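Local atomic coordinates of TagI restriction endonuclease (Thermocrispum agreste, PDB entry 6GHS), a protein that probably recognises modified cytosines in DNA, such as 5-methylcytosine, through an SRA domain and cleaves the DNA with an HNH (ββα-Me) nuclease domain. Residues W205-Q211 with L282-H288; S225-R231 with N245-P251; L262-L268 with I295-R299. The contacts are given in a common frame with arbitrary orientation. Numbering follows the deposited sequence.

Contact 1 (W205-Q211 with L282-H288). With ZN (zinc ion), chain B.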
loop_
_atom_site.group_PDB
_atom_site.type_symbol
_atom_site.label_atom_id
_atom_site.label_comp_id
_atom_site.label_asym_id
_atom_site.label_seq_id
_atom_site.Cartn_x
_atom_site.Cartn_y
_atom_site.Cartn_z
ATOM N N TRP A 205 2.547 19.975 -10.729
ATOM C CA TRP A 205 2.868 20.350 -12.110
ATOM C C TRP A 205 1.981 19.670 -13.134
ATOM O O TRP A 205 1.694 20.243 -14.184
ATOM C CB TRP A 205 4.324 20.025 -12.453
ATOM C CG TRP A 205 5.330 20.869 -11.755
ATOM C CD1 TRP A 205 5.200 22.177 -11.401
ATOM C CD2 TRP A 205 6.643 20.473 -11.359
ATOM N NE1 TRP A 205 6.341 22.614 -10.788
ATOM C CE2 TRP A 205 7.247 21.588 -10.749
ATOM C CE3 TRP A 205 7.366 19.278 -11.450
ATOM C CZ2 TRP A 205 8.550 21.549 -10.229
ATOM C CZ3 TRP A 205 8.664 19.234 -10.933
ATOM C CH2 TRP A 205 9.240 20.362 -10.329
ATOM N N HIS A 206 1.582 18.438 -12.831
ATOM C CA HIS A 206 0.771 17.619 -13.737
ATOM C C HIS A 206 -0.726 17.684 -13.432
ATOM O O HIS A 206 -1.538 17.304 -14.274
ATOM C CB HIS A 206 1.270 16.164 -13.714
ATOM C CG HIS A 206 2.564 15.967 -14.439
ATOM N ND1 HIS A 206 2.640 15.897 -15.815
ATOM C CD2 HIS A 206 3.834 15.842 -13.986
ATOM C CE1 HIS A 206 3.900 15.733 -16.177
ATOM N NE2 HIS A 206 4.646 15.694 -15.087
ATOM N N LYS A 207 -1.076 18.178 -12.245
ATOM C CA LYS A 207 -2.460 18.244 -11.759
ATOM C C LYS A 207 -3.077 16.865 -11.674
ATOM O O LYS A 207 -4.159 16.611 -12.197
ATOM C CB LYS A 207 -3.322 19.200 -12.594
ATOM C CG LYS A 207 -2.847 20.628 -12.498
ATOM C CD LYS A 207 -3.641 21.522 -13.414
ATOM C CE LYS A 207 -2.997 22.894 -13.489
ATOM N NZ LYS A 207 -3.462 23.596 -14.713
ATOM N N HIS A 208 -2.347 15.978 -11.014
ATOM C CA HIS A 208 -2.751 14.586 -10.829
ATOM C C HIS A 208 -3.154 13.819 -12.113
ATOM O O HIS A 208 -3.937 12.874 -12.046
ATOM C CB HIS A 208 -3.862 14.535 -9.778
ATOM C CG HIS A 208 -3.510 15.232 -8.508
ATOM N ND1 HIS A 208 -2.832 14.611 -7.484
ATOM C CD2 HIS A 208 -3.730 16.501 -8.100
ATOM C CE1 HIS A 208 -2.661 15.465 -6.491
ATOM N NE2 HIS A 208 -3.200 16.618 -6.839
ATOM N N ARG A 209 -2.616 14.215 -13.266
ATOM C CA ARG A 209 -2.894 13.516 -14.516
ATOM C C ARG A 209 -1.820 12.498 -14.705
ATOM O O ARG A 209 -0.635 12.807 -14.570
ATOM C CB ARG A 209 -2.873 14.440 -15.721
ATOM C CG ARG A 209 -4.115 15.290 -15.860
ATOM C CD ARG A 209 -4.002 16.267 -17.027
ATOM N NE ARG A 209 -4.440 15.657 -18.286
ATOM C CZ ARG A 209 -5.707 15.577 -18.712
ATOM N NH1 ARG A 209 -6.732 16.059 -17.992
ATOM N NH2 ARG A 209 -5.955 14.994 -19.887
ATOM N N CYS A 210 -2.237 11.283 -15.039
ATOM C CA CYS A 210 -1.306 10.227 -15.354
ATOM C C CYS A 210 -0.519 10.606 -16.588
ATOM O O CYS A 210 -1.092 10.978 -17.623
ATOM C CB CYS A 210 -2.030 8.923 -15.612
ATOM S SG CYS A 210 -0.886 7.563 -15.864
ATOM N N GLN A 211 0.800 10.501 -16.468
ATOM C CA GLN A 211 1.686 10.795 -17.580
ATOM C C GLN A 211 1.569 9.764 -18.719
ATOM O O GLN A 211 1.979 10.032 -19.841
ATOM C CB GLN A 211 3.131 10.953 -17.097
ATOM C CG GLN A 211 3.338 12.167 -16.199
ATOM C CD GLN A 211 4.801 12.455 -15.882
ATOM O OE1 GLN A 211 5.206 12.435 -14.718
ATOM N NE2 GLN A 211 5.601 12.739 -16.917
ATOM N N LEU A 282 4.787 10.114 -23.770
ATOM C CA LEU A 282 4.676 10.506 -22.361
ATOM C C LEU A 282 4.219 11.959 -22.295
ATOM O O LEU A 282 4.739 12.788 -23.029
ATOM C CB LEU A 282 6.036 10.353 -21.666
ATOM C CG LEU A 282 6.167 10.457 -20.144
ATOM C CD1 LEU A 282 5.579 9.248 -19.438
ATOM C CD2 LEU A 282 7.632 10.589 -19.757
ATOM N N ARG A 283 3.244 12.255 -21.439
ATOM C CA ARG A 283 2.822 13.631 -21.193
ATOM C C ARG A 283 3.920 14.303 -20.385
ATOM O O ARG A 283 4.266 13.830 -19.300
ATOM C CB ARG A 283 1.491 13.685 -20.431
ATOM C CG ARG A 283 0.358 12.916 -21.107
ATOM C CD ARG A 283 -1.029 13.255 -20.559
ATOM N NE ARG A 283 -1.445 14.616 -20.876
ATOM C CZ ARG A 283 -1.301 15.636 -20.043
ATOM N NH1 ARG A 283 -0.771 15.442 -18.849
ATOM N NH2 ARG A 283 -1.691 16.844 -20.397
ATOM N N VAL A 284 4.470 15.387 -20.934
ATOM C CA VAL A 284 5.588 16.125 -20.323
ATOM C C VAL A 284 5.094 17.505 -19.860
ATOM O O VAL A 284 4.085 18.017 -20.353
ATOM C CB VAL A 284 6.772 16.240 -21.311
ATOM C CG1 VAL A 284 8.049 16.718 -20.616
ATOM C CG2 VAL A 284 7.031 14.890 -21.969
ATOM N N HIS A 285 5.780 18.065 -18.866
ATOM C CA HIS A 285 5.554 19.432 -18.418
ATOM C C HIS A 285 6.916 20.148 -18.346
ATOM O O HIS A 285 7.897 19.548 -17.901
ATOM C CB HIS A 285 4.852 19.422 -17.066
ATOM C CG HIS A 285 4.510 20.784 -16.557
ATOM N ND1 HIS A 285 5.356 21.502 -15.741
ATOM C CD2 HIS A 285 3.421 21.564 -16.751
ATOM C CE1 HIS A 285 4.801 22.663 -15.450
ATOM N NE2 HIS A 285 3.626 22.726 -16.052
ATOM N N PRO A 286 6.987 21.423 -18.790
ATOM C CA PRO A 286 8.284 22.105 -18.931
ATOM C C PRO A 286 9.119 22.307 -17.663
ATOM O O PRO A 286 10.350 22.330 -17.738
ATOM C CB PRO A 286 7.893 23.460 -19.513
ATOM C CG PRO A 286 6.600 23.209 -20.214
ATOM C CD PRO A 286 5.890 22.272 -19.300
ATOM N N ARG A 287 8.458 22.460 -16.523
ATOM C CA ARG A 287 9.143 22.590 -15.224
ATOM C C ARG A 287 9.577 21.234 -14.627
ATOM O O ARG A 287 10.334 21.202 -13.649
ATOM C CB ARG A 287 8.246 23.334 -14.225
ATOM C CG ARG A 287 7.712 24.672 -14.735
ATOM C CD ARG A 287 6.829 25.376 -13.710
ATOM N NE ARG A 287 7.619 26.071 -12.689
ATOM C CZ ARG A 287 8.278 27.221 -12.866
ATOM N NH1 ARG A 287 8.269 27.856 -14.044
ATOM N NH2 ARG A 287 8.964 27.744 -11.851
ATOM N N HIS A 288 9.078 20.135 -15.212
ATOM C CA HIS A 288 9.392 18.750 -14.814
ATOM C C HIS A 288 10.394 18.110 -15.792
ATOM O O HIS A 288 10.025 17.677 -16.891
ATOM C CB HIS A 288 8.086 17.938 -14.760
ATOM C CG HIS A 288 8.230 16.574 -14.157
ATOM N ND1 HIS A 288 7.609 15.463 -14.681
ATOM C CD2 HIS A 288 8.911 16.145 -13.069
ATOM C CE1 HIS A 288 7.906 14.408 -13.948
ATOM N NE2 HIS A 288 8.694 14.795 -12.963
HETATM ZN ZN ZN B . -2.704 6.042 -16.381
HETATM O O HOH W 1 0.382 14.128 -16.830
#
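Two arginines lie unusually close here: R209 NE sits 3.7 Å from R283 NH2, over one face of the R283 guanidinium. The setting is the zinc-bearing edge of the HNH domain, where helix 196-206 ends, K207 leaves helical geometry with positive phi, and the chain runs to the first zinc ligand, C210 (SG to ZN 2.4 Å); C213, C250 and D253 complete the site. Q211 pairs with R283 through two hydrogen bonds: R283 N donates to Q211 O (3.0 Å), and Q211 NE2 donates to R283 O (2.9 Å). W205, H206, H285 and H288 form an aromatic cluster. W205 CB rests over the H285 ring face, while R287 CB, in the type I turn H285-H288, lies over the five-membered ring of W205, a CH-pi contact, though R287 is poorly ordered. H288 is anchored through NE2 to the E243 carbonyl. A water bridges the segments, accepting weak hydrogen bonds from H206 ND1 (3.0 Å) and R283 NH1 (2.7 Å) and donating to R209 O (2.8 Å).

Contact 2 (S225-R231 with N245-P251). With ZN (zinc ion), chain B.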
loop_
_atom_site.group_PDB
_atom_site.type_symbol
_atom_site.label_atom_id
_atom_site.label_comp_id
_atom_site.label_asym_id
_atom_site.label_seq_id
_atom_site.Cartn_x
_atom_site.Cartn_y
_atom_site.Cartn_z
ATOM N N SER A 225 -3.623 10.904 -7.452
ATOM C CA SER A 225 -2.631 10.216 -8.272
ATOM C C SER A 225 -1.545 9.619 -7.392
ATOM O O SER A 225 -1.591 9.743 -6.164
ATOM C CB SER A 225 -2.036 11.173 -9.309
ATOM O OG SER A 225 -1.222 12.168 -8.710
ATOM N N GLN A 226 -0.587 8.950 -8.022
ATOM C CA GLN A 226 0.524 8.341 -7.326
ATOM C C GLN A 226 1.843 8.837 -7.915
ATOM O O GLN A 226 2.002 8.942 -9.126
ATOM C CB GLN A 226 0.413 6.805 -7.382
ATOM C CG GLN A 226 -0.237 6.173 -6.146
ATOM C CD GLN A 226 -0.926 4.839 -6.421
ATOM O OE1 GLN A 226 -2.049 4.611 -5.970
ATOM N NE2 GLN A 226 -0.259 3.954 -7.163
ATOM N N GLY A 227 2.775 9.166 -7.031
ATOM C CA GLY A 227 4.148 9.475 -7.409
ATOM C C GLY A 227 4.944 8.190 -7.502
ATOM O O GLY A 227 5.033 7.424 -6.531
ATOM N N ALA A 228 5.528 7.959 -8.671
ATOM C CA ALA A 228 6.203 6.710 -8.981
ATOM C C ALA A 228 7.645 7.008 -9.366
ATOM O O ALA A 228 7.898 7.630 -10.403
ATOM C CB ALA A 228 5.474 5.998 -10.115
ATOM N N HIS A 229 8.579 6.567 -8.527
ATOM C CA HIS A 229 9.989 6.696 -8.837
ATOM C C HIS A 229 10.334 5.832 -10.030
ATOM O O HIS A 229 9.797 4.750 -10.189
ATOM C CB HIS A 229 10.859 6.289 -7.658
ATOM C CG HIS A 229 10.832 7.260 -6.522
ATOM N ND1 HIS A 229 10.026 7.091 -5.415
ATOM C CD2 HIS A 229 11.529 8.400 -6.309
ATOM C CE1 HIS A 229 10.220 8.093 -4.575
ATOM N NE2 HIS A 229 11.131 8.899 -5.089
ATOM N N ILE A 230 11.250 6.321 -10.852
ATOM C CA ILE A 230 11.602 5.680 -12.111
ATOM C C ILE A 230 12.700 4.667 -11.812
ATOM O O ILE A 230 12.532 3.471 -12.057
ATOM C CB ILE A 230 12.028 6.720 -13.168
ATOM C CG1 ILE A 230 10.929 7.789 -13.323
ATOM C CG2 ILE A 230 12.296 6.059 -14.505
ATOM C CD1 ILE A 230 11.216 8.870 -14.342
ATOM N N ARG A 231 13.810 5.149 -11.266
ATOM C CA ARG A 231 14.854 4.275 -10.727
ATOM C C ARG A 231 14.596 4.075 -9.239
ATOM O O ARG A 231 14.707 5.036 -8.479
ATOM C CB ARG A 231 16.228 4.893 -10.914
ATOM C CG ARG A 231 17.348 4.088 -10.283
ATOM C CD ARG A 231 18.676 4.784 -10.465
ATOM N NE ARG A 231 19.771 3.924 -10.048
ATOM C CZ ARG A 231 21.054 4.144 -10.316
ATOM N NH1 ARG A 231 21.437 5.222 -11.000
ATOM N NH2 ARG A 231 21.965 3.270 -9.893
ATOM N N ASN A 245 13.409 11.913 -10.969
ATOM C CA ASN A 245 13.338 10.463 -10.901
ATOM C C ASN A 245 11.932 10.027 -10.462
ATOM O O ASN A 245 11.777 9.128 -9.643
ATOM C CB ASN A 245 14.400 10.001 -9.905
ATOM C CG ASN A 245 14.496 8.497 -9.791
ATOM O OD1 ASN A 245 14.217 7.764 -10.738
ATOM N ND2 ASN A 245 14.879 8.027 -8.611
ATOM N N MET A 246 10.904 10.665 -11.014
ATOM C CA MET A 246 9.527 10.424 -10.587
ATOM C C MET A 246 8.532 10.764 -11.681
ATOM O O MET A 246 8.729 11.729 -12.412
ATOM C CB MET A 246 9.205 11.258 -9.356
ATOM C CG MET A 246 7.786 11.064 -8.863
ATOM S SD MET A 246 7.543 11.705 -7.213
ATOM C CE MET A 246 8.492 10.536 -6.241
ATOM N N LEU A 247 7.463 9.969 -11.768
ATOM C CA LEU A 247 6.339 10.225 -12.676
ATOM C C LEU A 247 5.035 10.271 -11.895
ATOM O O LEU A 247 4.832 9.469 -10.987
ATOM C CB LEU A 247 6.210 9.111 -13.714
ATOM C CG LEU A 247 7.415 8.764 -14.584
ATOM C CD1 LEU A 247 7.219 7.377 -15.187
ATOM C CD2 LEU A 247 7.610 9.809 -15.665
ATOM N N CYS A 248 4.151 11.192 -12.261
ATOM C CA CYS A 248 2.765 11.166 -11.789
ATOM C C CYS A 248 1.968 10.150 -12.624
ATOM O O CYS A 248 1.876 10.282 -13.840
ATOM C CB CYS A 248 2.151 12.559 -11.917
ATOM S SG CYS A 248 0.412 12.682 -11.469
ATOM N N LEU A 249 1.408 9.137 -11.963
ATOM C CA LEU A 249 0.662 8.057 -12.624
ATOM C C LEU A 249 -0.630 7.691 -11.908
ATOM O O LEU A 249 -0.722 7.832 -10.694
ATOM C CB LEU A 249 1.492 6.788 -12.658
ATOM C CG LEU A 249 2.858 6.826 -13.305
ATOM C CD1 LEU A 249 3.508 5.464 -13.126
ATOM C CD2 LEU A 249 2.744 7.168 -14.776
ATOM N N CYS A 250 -1.593 7.145 -12.652
ATOM C CA CYS A 250 -2.801 6.590 -12.054
ATOM C C CYS A 250 -2.399 5.280 -11.405
ATOM O O CYS A 250 -1.360 4.713 -11.762
ATOM C CB CYS A 250 -3.895 6.344 -13.090
ATOM S SG CYS A 250 -3.386 5.232 -14.400
ATOM N N PRO A 251 -3.193 4.791 -10.442
ATOM C CA PRO A 251 -2.850 3.530 -9.769
ATOM C C PRO A 251 -2.611 2.331 -10.673
ATOM O O PRO A 251 -1.701 1.565 -10.386
ATOM C CB PRO A 251 -4.050 3.282 -8.879
ATOM C CG PRO A 251 -4.496 4.654 -8.525
ATOM C CD PRO A 251 -4.254 5.517 -9.722
HETATM ZN ZN ZN B . -2.704 6.042 -16.381
HETATM O O HOH W 2 -0.962 0.659 -7.423
#
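M246 lays its terminal methyl over the imidazole of H229, with M246 CE 3.5 Å from the centroid of the H229 ring and close to the ring normal, a CH-pi contact. H229 NE2 is also hydrogen-bonded to D241 OD1. H229 and M246 form a non-hydrogen-bonded antiparallel pair, CA atoms 4.1 Å apart. G227, paired with C248 in the same way, has no side chain to crowd M246 SD, which lies 4.1 Å from G227 CA. Between these two pairs A228 and L247 form a hydrogen-bonded pair (A228 N to L247 O 2.9 Å, L247 N to A228 O 2.7 Å), and beyond G227-C248 Q226 and L249 form another, with Q226 N to L249 O and L249 N to Q226 O both 2.9 Å. This is the antiparallel β-hairpin of the ββα-Me (HNH) nuclease fold, and helix 251-258 follows it directly. A228, L247 and L249 share one sheet face, where A228 CB meets L249 CD1 at 3.6 Å and F257 of that helix covers both leucines; a sodium ion lies about 5 Å from the A228 side chain. On the face of M246 and C248, helix 196-206 packs through V202. Where the strands end, N245 ties down the departing chain: its OD1 accepts from R231 N (2.7 Å), its ND2 donates to R231 O (3.0 Å) as well as to P240, and N245 O accepts from I230 N (3.1 Å). At the far end C250 binds zinc through SG (2.2 Å) and N-caps the helix.

Contact 3 (L262-L268 with I295-R299); sequences LYITDDL and IRYHR
A short strand and the turn after it lie against the last turn of a helix, joined by R299 and R296 at the polar side and I295 at the apolar side. Residues 262-264 are extended, 295-299 helical; the nearest CA pairs are Y263-R299 (5.6 Å), I264-I295 (6.5 Å) and D266-R296 (7.4 Å). L262 offers its carbonyl to the edge of the H298 ring (chi1 t), with L262 O 3.4 Å from H298 CE1. Y263 (chi1 p) points toward the helix, and its CD2 touches R299 CG at 3.7 Å. The I264 carbonyl accepts from R299 NE (3.1 Å) and R299 NH2 (3.3 Å), and I264 CG2 (chi1 m, chi2 t) meets I295 CD1 (also m, t) at 3.7 Å. A water accepts from I264 N (3.1 Å), donates to I295 O (3.2 Å) and lies 2.9 Å from H298 ND1. T265 opens a type I turn that L268 N closes onto T265 O at 3.0 Å. In it D266 (phi/psi -60/-33, chi1 m) forms a salt-bridge network: OD1 receives R299 NH2 at 3.1 Å, almost linearly, and R296 NE at 3.0 Å, a weak bond. R299 (chi1 t, chi3 m) thus spans the strand carbonyl and the carboxylate. L268, with positive phi, sets its CD2 3.4 Å from I295 CD1. Helix 292-299 packs on strand 263-264, an outermost strand within this chain of the small antiparallel sheet 263-264, 269-271, 278-281 that follows helix 251-258 of the ββα-Me motif. F257 of helix 251-258 packs on L262 and I264, stacks with H298 and accepts from H298 NE2 through its carbonyl.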
loop_
_atom_site.group_PDB
_atom_site.type_symbol
_atom_site.label_atom_id
_atom_site.label_comp_id
_atom_site.label_asym_id
_atom_site.label_seq_id
_atom_site.Cartn_x
_atom_site.Cartn_y
_atom_site.Cartn_z
ATOM N N LEU A 262 5.542 -1.686 -18.853
ATOM C CA LEU A 262 5.772 -0.422 -19.531
ATOM C C LEU A 262 7.267 -0.117 -19.472
ATOM O O LEU A 262 7.936 -0.442 -18.490
ATOM C CB LEU A 262 5.028 0.696 -18.818
ATOM C CG LEU A 262 3.507 0.598 -18.788
ATOM C CD1 LEU A 262 2.917 1.547 -17.746
ATOM C CD2 LEU A 262 2.925 0.839 -20.180
ATOM N N TYR A 263 7.801 0.463 -20.541
ATOM C CA TYR A 263 9.047 1.203 -20.462
ATOM C C TYR A 263 8.901 2.437 -21.299
ATOM O O TYR A 263 7.953 2.566 -22.088
ATOM C CB TYR A 263 10.281 0.375 -20.884
ATOM C CG TYR A 263 10.362 -0.055 -22.344
ATOM C CD1 TYR A 263 9.900 -1.308 -22.738
ATOM C CD2 TYR A 263 10.925 0.776 -23.315
ATOM C CE1 TYR A 263 9.967 -1.721 -24.054
ATOM C CE2 TYR A 263 10.993 0.373 -24.639
ATOM C CZ TYR A 263 10.514 -0.883 -25.006
ATOM O OH TYR A 263 10.571 -1.326 -26.320
ATOM N N ILE A 264 9.858 3.338 -21.095
ATOM C CA ILE A 264 9.929 4.603 -21.805
ATOM C C ILE A 264 11.212 4.597 -22.633
ATOM O O ILE A 264 12.247 4.141 -22.152
ATOM C CB ILE A 264 9.890 5.796 -20.829
ATOM C CG1 ILE A 264 8.571 5.798 -20.035
ATOM C CG2 ILE A 264 10.012 7.110 -21.580
ATOM C CD1 ILE A 264 8.661 6.524 -18.705
ATOM N N THR A 265 11.106 5.066 -23.883
ATOM C CA THR A 265 12.244 5.217 -24.801
ATOM C C THR A 265 13.048 6.466 -24.484
ATOM O O THR A 265 12.610 7.321 -23.719
ATOM C CB THR A 265 11.792 5.355 -26.269
ATOM O OG1 THR A 265 10.807 6.386 -26.363
ATOM C CG2 THR A 265 11.216 4.051 -26.789
ATOM N N ASP A 266 14.231 6.562 -25.086
ATOM C CA ASP A 266 15.055 7.768 -25.000
ATOM C C ASP A 266 14.319 8.986 -25.569
ATOM O O ASP A 266 14.488 10.104 -25.067
ATOM C CB ASP A 266 16.387 7.580 -25.741
ATOM C CG ASP A 266 17.390 6.739 -24.967
ATOM O OD1 ASP A 266 17.399 6.776 -23.709
ATOM O OD2 ASP A 266 18.195 6.057 -25.642
ATOM N N ASP A 267 13.490 8.777 -26.591
ATOM C CA ASP A 267 12.712 9.878 -27.139
ATOM C C ASP A 267 11.334 10.025 -26.465
ATOM O O ASP A 267 10.416 10.584 -27.061
ATOM C CB ASP A 267 12.648 9.807 -28.684
ATOM C CG ASP A 267 11.847 8.625 -29.213
ATOM O OD1 ASP A 267 10.675 8.818 -29.574
ATOM O OD2 ASP A 267 12.392 7.511 -29.310
ATOM N N LEU A 268 11.209 9.554 -25.220
ATOM C CA LEU A 268 10.006 9.709 -24.368
ATOM C C LEU A 268 8.666 9.202 -24.921
ATOM O O LEU A 268 7.623 9.831 -24.739
ATOM C CB LEU A 268 9.879 11.152 -23.856
ATOM C CG LEU A 268 11.002 11.674 -22.953
ATOM C CD1 LEU A 268 10.599 13.014 -22.360
ATOM C CD2 LEU A 268 11.341 10.711 -21.829
ATOM N N ILE A 295 15.555 6.793 -16.677
ATOM C CA ILE A 295 14.737 6.069 -17.654
ATOM C C ILE A 295 15.480 4.852 -18.187
ATOM O O ILE A 295 14.947 3.750 -18.170
ATOM C CB ILE A 295 14.260 6.976 -18.811
ATOM C CG1 ILE A 295 13.221 7.968 -18.263
ATOM C CG2 ILE A 295 13.709 6.142 -19.976
ATOM C CD1 ILE A 295 12.392 8.686 -19.304
ATOM N N ARG A 296 16.707 5.058 -18.649
ATOM C CA ARG A 296 17.548 3.957 -19.123
ATOM C C ARG A 296 17.703 2.851 -18.099
ATOM O O ARG A 296 17.663 1.683 -18.462
ATOM C CB ARG A 296 18.942 4.449 -19.527
ATOM C CG ARG A 296 19.045 4.891 -20.978
ATOM C CD ARG A 296 20.303 5.707 -21.214
ATOM N NE ARG A 296 20.103 6.592 -22.359
ATOM C CZ ARG A 296 20.489 7.865 -22.433
ATOM N NH1 ARG A 296 21.119 8.472 -21.421
ATOM N NH2 ARG A 296 20.229 8.546 -23.544
ATOM N N TYR A 297 17.887 3.224 -16.832
ATOM C CA TYR A 297 18.045 2.249 -15.727
ATOM C C TYR A 297 16.808 1.375 -15.560
ATOM O O TYR A 297 16.910 0.156 -15.453
ATOM C CB TYR A 297 18.361 2.949 -14.392
ATOM C CG TYR A 297 18.778 1.996 -13.298
ATOM C CD1 TYR A 297 17.825 1.244 -12.602
ATOM C CD2 TYR A 297 20.128 1.827 -12.960
ATOM C CE1 TYR A 297 18.195 0.350 -11.600
ATOM C CE2 TYR A 297 20.516 0.934 -11.957
ATOM C CZ TYR A 297 19.542 0.197 -11.277
ATOM O OH TYR A 297 19.895 -0.689 -10.279
ATOM N N HIS A 298 15.649 2.013 -15.534
ATOM C CA HIS A 298 14.375 1.312 -15.421
ATOM C C HIS A 298 14.147 0.359 -16.574
ATOM O O HIS A 298 13.720 -0.761 -16.363
ATOM C CB HIS A 298 13.219 2.318 -15.361
ATOM C CG HIS A 298 11.860 1.691 -15.364
ATOM N ND1 HIS A 298 11.136 1.500 -16.519
ATOM C CD2 HIS A 298 11.093 1.225 -14.353
ATOM C CE1 HIS A 298 9.978 0.946 -16.219
ATOM N NE2 HIS A 298 9.927 0.770 -14.912
ATOM N N ARG A 299 14.409 0.827 -17.788
ATOM C CA ARG A 299 14.334 -0.001 -18.995
ATOM C C ARG A 299 15.220 -1.253 -18.858
ATOM O O ARG A 299 14.863 -2.345 -19.294
ATOM C CB ARG A 299 14.761 0.824 -20.220
ATOM C CG ARG A 299 14.182 0.337 -21.532
ATOM C CD ARG A 299 14.899 0.973 -22.710
ATOM N NE ARG A 299 14.726 2.427 -22.731
ATOM C CZ ARG A 299 15.677 3.330 -22.994
ATOM N NH1 ARG A 299 16.938 2.983 -23.253
ATOM N NH2 ARG A 299 15.364 4.620 -22.973
HETATM O O HOH W 3 11.963 2.792 -18.940
#

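From the SRA region the chain enters the nuclease part along helix 196-206, whose end supplies the first half of contact 1. Contact 2 then opens and closes within the span that contact 1 embraces, bringing together the two hairpin strands; Q211 pairs with C248, and C210 and C250 share the zinc. After helix 251-258, contact 3 opens at 262-268. The chain returns to close contact 1 at 282-288 before helix 292-299 closes contact 3, so contacts 1 and 3 cross; L282 N lies 3.0 Å from L268 O at their junction. Contacts 2 and 3 follow in series and meet where I230 and R231 touch helix 292-299, tying hairpin, zinc site and C-terminal elements together.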